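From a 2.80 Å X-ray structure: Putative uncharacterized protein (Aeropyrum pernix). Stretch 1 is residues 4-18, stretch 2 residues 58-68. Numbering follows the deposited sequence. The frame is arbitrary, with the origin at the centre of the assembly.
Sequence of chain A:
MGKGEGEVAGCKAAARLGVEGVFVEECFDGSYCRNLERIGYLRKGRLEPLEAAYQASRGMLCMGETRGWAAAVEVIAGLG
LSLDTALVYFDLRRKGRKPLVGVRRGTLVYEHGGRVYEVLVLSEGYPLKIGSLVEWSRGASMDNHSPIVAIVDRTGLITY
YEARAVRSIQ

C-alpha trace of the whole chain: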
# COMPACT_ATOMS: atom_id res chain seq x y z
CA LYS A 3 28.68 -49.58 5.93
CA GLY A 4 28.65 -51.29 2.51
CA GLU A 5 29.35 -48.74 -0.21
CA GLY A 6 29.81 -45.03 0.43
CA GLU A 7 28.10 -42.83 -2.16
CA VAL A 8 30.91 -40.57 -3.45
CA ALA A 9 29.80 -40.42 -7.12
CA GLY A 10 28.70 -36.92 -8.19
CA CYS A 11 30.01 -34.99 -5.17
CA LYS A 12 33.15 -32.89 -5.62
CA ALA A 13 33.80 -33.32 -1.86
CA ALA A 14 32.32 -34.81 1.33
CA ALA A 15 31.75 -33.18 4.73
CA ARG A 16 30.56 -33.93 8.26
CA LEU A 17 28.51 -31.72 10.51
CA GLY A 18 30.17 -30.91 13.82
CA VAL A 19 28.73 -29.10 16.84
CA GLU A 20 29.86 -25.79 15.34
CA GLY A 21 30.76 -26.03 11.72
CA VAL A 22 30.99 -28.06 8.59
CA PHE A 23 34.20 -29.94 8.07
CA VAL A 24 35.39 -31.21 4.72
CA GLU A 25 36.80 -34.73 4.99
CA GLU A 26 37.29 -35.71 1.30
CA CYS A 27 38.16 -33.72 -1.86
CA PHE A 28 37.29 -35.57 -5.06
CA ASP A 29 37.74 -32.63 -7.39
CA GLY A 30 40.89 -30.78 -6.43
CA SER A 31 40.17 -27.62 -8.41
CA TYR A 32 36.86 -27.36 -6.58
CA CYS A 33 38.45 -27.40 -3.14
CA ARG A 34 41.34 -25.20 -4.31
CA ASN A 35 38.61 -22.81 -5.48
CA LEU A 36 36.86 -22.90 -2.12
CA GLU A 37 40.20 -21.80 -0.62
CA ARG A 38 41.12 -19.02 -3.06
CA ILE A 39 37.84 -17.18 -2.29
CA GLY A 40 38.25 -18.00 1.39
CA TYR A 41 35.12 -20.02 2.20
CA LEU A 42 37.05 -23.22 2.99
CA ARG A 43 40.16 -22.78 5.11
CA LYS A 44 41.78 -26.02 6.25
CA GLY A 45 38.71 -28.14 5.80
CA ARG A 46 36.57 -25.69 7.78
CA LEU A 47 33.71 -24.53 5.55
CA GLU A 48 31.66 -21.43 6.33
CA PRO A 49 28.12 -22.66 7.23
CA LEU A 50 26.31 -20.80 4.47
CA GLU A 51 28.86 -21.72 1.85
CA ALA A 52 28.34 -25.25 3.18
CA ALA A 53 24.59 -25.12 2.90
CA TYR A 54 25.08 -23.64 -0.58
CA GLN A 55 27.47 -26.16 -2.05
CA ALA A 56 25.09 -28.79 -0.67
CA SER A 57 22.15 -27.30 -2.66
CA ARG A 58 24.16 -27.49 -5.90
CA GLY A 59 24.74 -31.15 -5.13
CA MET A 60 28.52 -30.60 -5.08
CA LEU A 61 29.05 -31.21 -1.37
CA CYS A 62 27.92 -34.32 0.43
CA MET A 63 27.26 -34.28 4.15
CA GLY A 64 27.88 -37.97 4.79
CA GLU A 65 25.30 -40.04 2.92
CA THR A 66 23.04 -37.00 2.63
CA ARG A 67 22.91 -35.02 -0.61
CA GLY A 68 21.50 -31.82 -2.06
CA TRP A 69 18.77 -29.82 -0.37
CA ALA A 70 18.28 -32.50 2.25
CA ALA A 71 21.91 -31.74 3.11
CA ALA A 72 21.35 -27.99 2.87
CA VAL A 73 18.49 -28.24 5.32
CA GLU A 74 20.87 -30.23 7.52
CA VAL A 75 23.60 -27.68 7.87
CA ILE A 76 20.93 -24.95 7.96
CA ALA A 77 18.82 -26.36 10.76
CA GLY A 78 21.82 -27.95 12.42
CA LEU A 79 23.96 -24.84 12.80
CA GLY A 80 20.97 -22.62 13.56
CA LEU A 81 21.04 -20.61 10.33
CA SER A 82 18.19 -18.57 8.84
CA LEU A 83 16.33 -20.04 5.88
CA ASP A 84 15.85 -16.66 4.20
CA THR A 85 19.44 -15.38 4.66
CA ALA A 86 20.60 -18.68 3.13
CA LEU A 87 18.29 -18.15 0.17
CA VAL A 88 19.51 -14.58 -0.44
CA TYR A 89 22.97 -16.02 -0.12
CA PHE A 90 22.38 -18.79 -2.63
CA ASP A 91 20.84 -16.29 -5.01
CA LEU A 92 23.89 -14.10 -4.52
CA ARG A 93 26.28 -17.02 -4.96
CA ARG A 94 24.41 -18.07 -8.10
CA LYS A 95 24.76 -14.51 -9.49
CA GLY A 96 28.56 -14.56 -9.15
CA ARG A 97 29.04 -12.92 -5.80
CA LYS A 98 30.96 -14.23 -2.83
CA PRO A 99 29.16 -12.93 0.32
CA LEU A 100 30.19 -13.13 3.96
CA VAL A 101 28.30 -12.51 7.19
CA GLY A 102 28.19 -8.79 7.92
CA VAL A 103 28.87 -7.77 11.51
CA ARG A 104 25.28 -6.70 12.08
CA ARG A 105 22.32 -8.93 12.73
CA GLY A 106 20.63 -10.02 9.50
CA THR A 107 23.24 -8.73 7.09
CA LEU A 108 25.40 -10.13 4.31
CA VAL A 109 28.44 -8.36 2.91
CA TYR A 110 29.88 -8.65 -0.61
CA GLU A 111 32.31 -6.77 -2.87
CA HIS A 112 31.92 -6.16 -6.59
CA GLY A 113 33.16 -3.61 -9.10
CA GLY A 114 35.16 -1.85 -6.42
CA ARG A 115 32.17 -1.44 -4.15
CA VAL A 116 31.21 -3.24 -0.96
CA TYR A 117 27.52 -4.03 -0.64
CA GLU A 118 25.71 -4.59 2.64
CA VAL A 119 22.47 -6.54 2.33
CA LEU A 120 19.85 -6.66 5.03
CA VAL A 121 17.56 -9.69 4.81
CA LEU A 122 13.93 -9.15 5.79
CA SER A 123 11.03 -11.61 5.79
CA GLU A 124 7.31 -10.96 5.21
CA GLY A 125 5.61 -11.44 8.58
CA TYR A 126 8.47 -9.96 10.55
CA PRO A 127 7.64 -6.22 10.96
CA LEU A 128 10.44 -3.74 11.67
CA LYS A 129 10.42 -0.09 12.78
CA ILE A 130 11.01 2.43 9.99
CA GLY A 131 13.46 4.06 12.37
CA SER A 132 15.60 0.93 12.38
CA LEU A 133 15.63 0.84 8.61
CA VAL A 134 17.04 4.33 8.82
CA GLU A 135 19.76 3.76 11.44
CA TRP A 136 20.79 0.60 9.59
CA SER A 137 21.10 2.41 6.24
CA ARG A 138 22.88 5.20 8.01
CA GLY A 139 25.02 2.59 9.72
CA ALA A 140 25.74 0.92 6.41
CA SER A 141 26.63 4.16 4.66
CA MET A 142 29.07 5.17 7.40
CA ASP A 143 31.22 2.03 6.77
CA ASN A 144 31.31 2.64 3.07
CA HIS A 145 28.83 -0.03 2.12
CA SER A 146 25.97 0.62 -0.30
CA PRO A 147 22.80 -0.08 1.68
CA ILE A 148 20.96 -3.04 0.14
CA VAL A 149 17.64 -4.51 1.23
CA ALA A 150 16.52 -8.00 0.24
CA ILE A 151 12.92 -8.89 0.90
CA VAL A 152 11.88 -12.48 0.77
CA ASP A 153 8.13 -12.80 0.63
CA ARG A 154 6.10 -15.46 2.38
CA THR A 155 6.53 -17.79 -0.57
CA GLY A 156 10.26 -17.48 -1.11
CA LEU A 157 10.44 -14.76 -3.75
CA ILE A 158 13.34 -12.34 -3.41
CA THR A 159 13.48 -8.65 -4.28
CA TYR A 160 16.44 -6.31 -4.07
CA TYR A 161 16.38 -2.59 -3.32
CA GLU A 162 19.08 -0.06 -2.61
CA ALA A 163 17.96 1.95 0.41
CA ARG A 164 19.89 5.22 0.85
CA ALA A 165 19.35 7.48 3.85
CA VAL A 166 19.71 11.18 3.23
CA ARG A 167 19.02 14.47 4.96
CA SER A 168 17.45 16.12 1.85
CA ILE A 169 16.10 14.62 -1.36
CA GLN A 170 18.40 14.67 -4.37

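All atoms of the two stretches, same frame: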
# COMPACT_ATOMS: atom_id res chain seq x y z
N GLY A 4 28.36 -50.47 3.67
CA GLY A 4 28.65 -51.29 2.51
C GLY A 4 29.42 -50.49 1.46
O GLY A 4 30.62 -50.68 1.27
N GLU A 5 28.71 -49.59 0.79
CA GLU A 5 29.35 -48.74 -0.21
C GLU A 5 28.99 -47.27 0.02
O GLU A 5 27.83 -46.88 -0.09
CB GLU A 5 28.97 -49.16 -1.64
CG GLU A 5 29.02 -50.67 -1.91
CD GLU A 5 30.36 -51.31 -1.57
OE1 GLU A 5 31.41 -50.74 -1.94
OE2 GLU A 5 30.35 -52.40 -0.94
N GLY A 6 30.00 -46.46 0.34
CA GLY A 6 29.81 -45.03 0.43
C GLY A 6 29.38 -44.50 -0.92
O GLY A 6 29.77 -45.04 -1.96
N GLU A 7 28.56 -43.45 -0.92
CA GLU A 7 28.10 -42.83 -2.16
C GLU A 7 28.91 -41.55 -2.45
O GLU A 7 28.54 -40.45 -2.00
CB GLU A 7 26.60 -42.51 -2.08
CG GLU A 7 25.91 -42.18 -3.40
CD GLU A 7 24.43 -41.85 -3.22
OE1 GLU A 7 23.64 -42.15 -4.14
OE2 GLU A 7 24.06 -41.30 -2.16
N VAL A 8 30.01 -41.69 -3.18
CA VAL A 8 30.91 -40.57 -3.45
C VAL A 8 30.79 -40.06 -4.90
O VAL A 8 31.36 -39.02 -5.25
CB VAL A 8 32.41 -40.91 -3.14
CG1 VAL A 8 32.53 -41.59 -1.77
CG2 VAL A 8 33.02 -41.79 -4.23
N ALA A 9 30.04 -40.79 -5.72
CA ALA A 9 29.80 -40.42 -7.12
C ALA A 9 28.96 -39.14 -7.24
O ALA A 9 27.86 -39.07 -6.70
CB ALA A 9 29.14 -41.59 -7.88
N GLY A 10 29.46 -38.14 -7.96
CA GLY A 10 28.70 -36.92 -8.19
C GLY A 10 29.02 -35.75 -7.27
O GLY A 10 28.76 -34.60 -7.63
N CYS A 11 29.55 -36.03 -6.09
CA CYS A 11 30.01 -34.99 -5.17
C CYS A 11 31.42 -34.59 -5.59
O CYS A 11 32.18 -35.43 -6.07
CB CYS A 11 30.03 -35.52 -3.74
SG CYS A 11 28.93 -36.93 -3.48
N LYS A 12 31.77 -33.32 -5.41
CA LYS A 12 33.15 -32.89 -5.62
C LYS A 12 33.86 -32.74 -4.27
O LYS A 12 34.90 -32.10 -4.18
CB LYS A 12 33.23 -31.57 -6.40
CG LYS A 12 33.02 -31.70 -7.90
CD LYS A 12 32.92 -30.32 -8.51
CE LYS A 12 32.28 -30.33 -9.89
NZ LYS A 12 31.70 -28.99 -10.25
N ALA A 13 33.27 -33.34 -3.23
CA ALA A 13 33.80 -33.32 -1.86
C ALA A 13 32.75 -33.76 -0.83
O ALA A 13 31.55 -33.64 -1.06
CB ALA A 13 34.34 -31.94 -1.51
N ALA A 14 33.22 -34.25 0.32
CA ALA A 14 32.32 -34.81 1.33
C ALA A 14 32.63 -34.30 2.74
O ALA A 14 33.80 -34.24 3.14
CB ALA A 14 32.35 -36.33 1.30
N ALA A 15 31.59 -33.94 3.48
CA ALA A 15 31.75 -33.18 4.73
C ALA A 15 30.83 -33.65 5.86
O ALA A 15 29.72 -34.09 5.63
CB ALA A 15 31.55 -31.69 4.47
N ARG A 16 31.32 -33.53 7.09
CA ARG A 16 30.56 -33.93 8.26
C ARG A 16 30.11 -32.71 9.02
O ARG A 16 30.74 -31.66 8.97
CB ARG A 16 31.41 -34.77 9.19
CG ARG A 16 32.33 -33.93 10.05
CD ARG A 16 32.79 -34.68 11.27
NE ARG A 16 33.89 -33.97 11.92
CZ ARG A 16 35.17 -34.15 11.64
NH1 ARG A 16 35.53 -35.04 10.72
NH2 ARG A 16 36.11 -33.45 12.28
N LEU A 17 29.02 -32.84 9.76
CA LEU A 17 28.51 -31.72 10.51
C LEU A 17 28.92 -31.84 11.97
O LEU A 17 28.44 -32.72 12.68
CB LEU A 17 26.99 -31.66 10.41
CG LEU A 17 26.41 -30.43 11.11
CD1 LEU A 17 26.98 -29.17 10.47
CD2 LEU A 17 24.90 -30.45 11.04
N GLY A 18 29.80 -30.95 12.41
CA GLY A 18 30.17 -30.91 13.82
C GLY A 18 29.28 -29.98 14.63
O GLY A 18 28.41 -29.29 14.08
N ARG A 58 23.76 -27.33 -4.50
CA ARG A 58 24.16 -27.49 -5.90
C ARG A 58 24.43 -28.97 -6.14
O ARG A 58 24.56 -29.41 -7.29
CB ARG A 58 25.38 -26.64 -6.24
CG ARG A 58 25.08 -25.17 -6.54
CD ARG A 58 26.36 -24.35 -6.65
NE ARG A 58 26.87 -24.26 -8.02
CZ ARG A 58 28.00 -24.82 -8.43
NH1 ARG A 58 28.75 -25.52 -7.59
NH2 ARG A 58 28.38 -24.69 -9.70
N GLY A 59 24.50 -29.73 -5.06
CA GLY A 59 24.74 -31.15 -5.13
C GLY A 59 26.22 -31.49 -5.18
O GLY A 59 26.59 -32.66 -5.39
N MET A 60 27.06 -30.47 -4.99
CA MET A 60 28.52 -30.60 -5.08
C MET A 60 29.20 -30.97 -3.76
O MET A 60 30.38 -31.31 -3.73
CB MET A 60 29.15 -29.28 -5.56
CG MET A 60 28.47 -28.64 -6.76
SD MET A 60 28.60 -29.64 -8.25
CE MET A 60 27.03 -30.49 -8.21
N LEU A 61 28.47 -30.89 -2.66
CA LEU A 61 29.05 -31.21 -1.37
C LEU A 61 28.17 -32.17 -0.59
O LEU A 61 27.03 -31.87 -0.26
CB LEU A 61 29.32 -29.95 -0.55
CG LEU A 61 29.79 -30.25 0.88
CD1 LEU A 61 31.26 -30.69 0.95
CD2 LEU A 61 29.54 -29.07 1.81
N CYS A 62 28.70 -33.34 -0.31
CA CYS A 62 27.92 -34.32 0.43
C CYS A 62 28.17 -34.11 1.91
O CYS A 62 29.26 -33.72 2.31
CB CYS A 62 28.26 -35.75 -0.01
SG CYS A 62 28.32 -35.94 -1.82
N MET A 63 27.14 -34.35 2.71
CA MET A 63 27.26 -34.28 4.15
C MET A 63 27.04 -35.67 4.69
O MET A 63 26.01 -35.94 5.33
CB MET A 63 26.23 -33.32 4.74
CG MET A 63 26.43 -31.86 4.38
SD MET A 63 27.97 -31.18 5.03
CE MET A 63 27.83 -31.62 6.76
N GLY A 64 27.99 -36.57 4.42
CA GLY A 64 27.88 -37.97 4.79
C GLY A 64 27.23 -38.73 3.65
O GLY A 64 27.75 -38.72 2.52
N GLU A 65 26.10 -39.37 3.94
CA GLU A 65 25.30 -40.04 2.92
C GLU A 65 24.14 -39.16 2.46
O GLU A 65 23.30 -39.58 1.66
CB GLU A 65 24.76 -41.37 3.45
CG GLU A 65 25.78 -42.48 3.40
CD GLU A 65 26.45 -42.58 2.04
OE1 GLU A 65 25.79 -43.06 1.08
OE2 GLU A 65 27.63 -42.18 1.92
N THR A 66 24.12 -37.93 2.96
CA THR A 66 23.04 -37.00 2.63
C THR A 66 23.46 -36.07 1.50
O THR A 66 24.57 -35.53 1.51
CB THR A 66 22.62 -36.18 3.87
OG1 THR A 66 22.26 -37.08 4.92
CG2 THR A 66 21.43 -35.30 3.54
N ARG A 67 22.59 -35.90 0.51
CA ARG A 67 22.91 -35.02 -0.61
C ARG A 67 21.96 -33.84 -0.76
O ARG A 67 20.91 -33.77 -0.11
CB ARG A 67 22.94 -35.81 -1.92
CG ARG A 67 23.99 -36.88 -1.99
CD ARG A 67 24.42 -37.08 -3.43
NE ARG A 67 25.33 -38.21 -3.58
CZ ARG A 67 25.87 -38.59 -4.74
NH1 ARG A 67 25.59 -37.93 -5.86
NH2 ARG A 67 26.68 -39.64 -4.76
N GLY A 68 22.35 -32.92 -1.64
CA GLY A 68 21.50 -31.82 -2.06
C GLY A 68 20.76 -31.11 -0.95
O GLY A 68 21.26 -30.97 0.16

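A disulfide and a short run of backbone hydrogen bonds join the two stretches, which together bury 819 Å². Cys11 SG and Cys62 SG lie 2.0 Å apart, with chi3 at -108°. Cys62 takes the m rotamer. Cys11 has chi1 at -23°, between wells.

Beside the disulfide the backbones pair. Lys12 N donates to Met60 O at 3.0 Å. Cys62 N donates to Ala13 O at 3.0 Å, and Ala15 N to Cys62 O at 2.6 Å. The last two bonds form a single beta bridge between Ala14 and Cys62.

Small side chains suit this pairing. Ala15 is buried, and its CB packs 3.7 Å from Leu61 CD1 and 3.7 Å from Met63 SD. Leu61 and Met63 both start away from stretch 1, but their ends come nearer. Leu61 does this with chi1 t and chi2 p. Met63 is m at all three chi angles, and the folded chain brings its CE to 3.7 Å from Leu17 CB.

Arg67 points toward stretch 1 with an extended chain beyond chi1 (m, then t, t). Its guanidinium lies between Cys11 SG over one face and Glu7 OE1 over the opposite face. Ala9 O lies at the guanidinium edge and accepts from NH2, though the modelled contact is too tight for its length to be trusted. Glu7, t at chi1 and chi2, reaches over the guanidinium. Glu7 OE2 is 3.6 Å from Arg67 NE, a long salt bridge of charges alone, because the oxygen is well out of plane.

Glu65 folds back, m at chi1 and chi2, so that OE2 accepts from Glu7 N at 3.2 Å.

Gly10 has positive phi in the type II turn from Val8 to Cys11. A CB there would clash with Arg67 NH1.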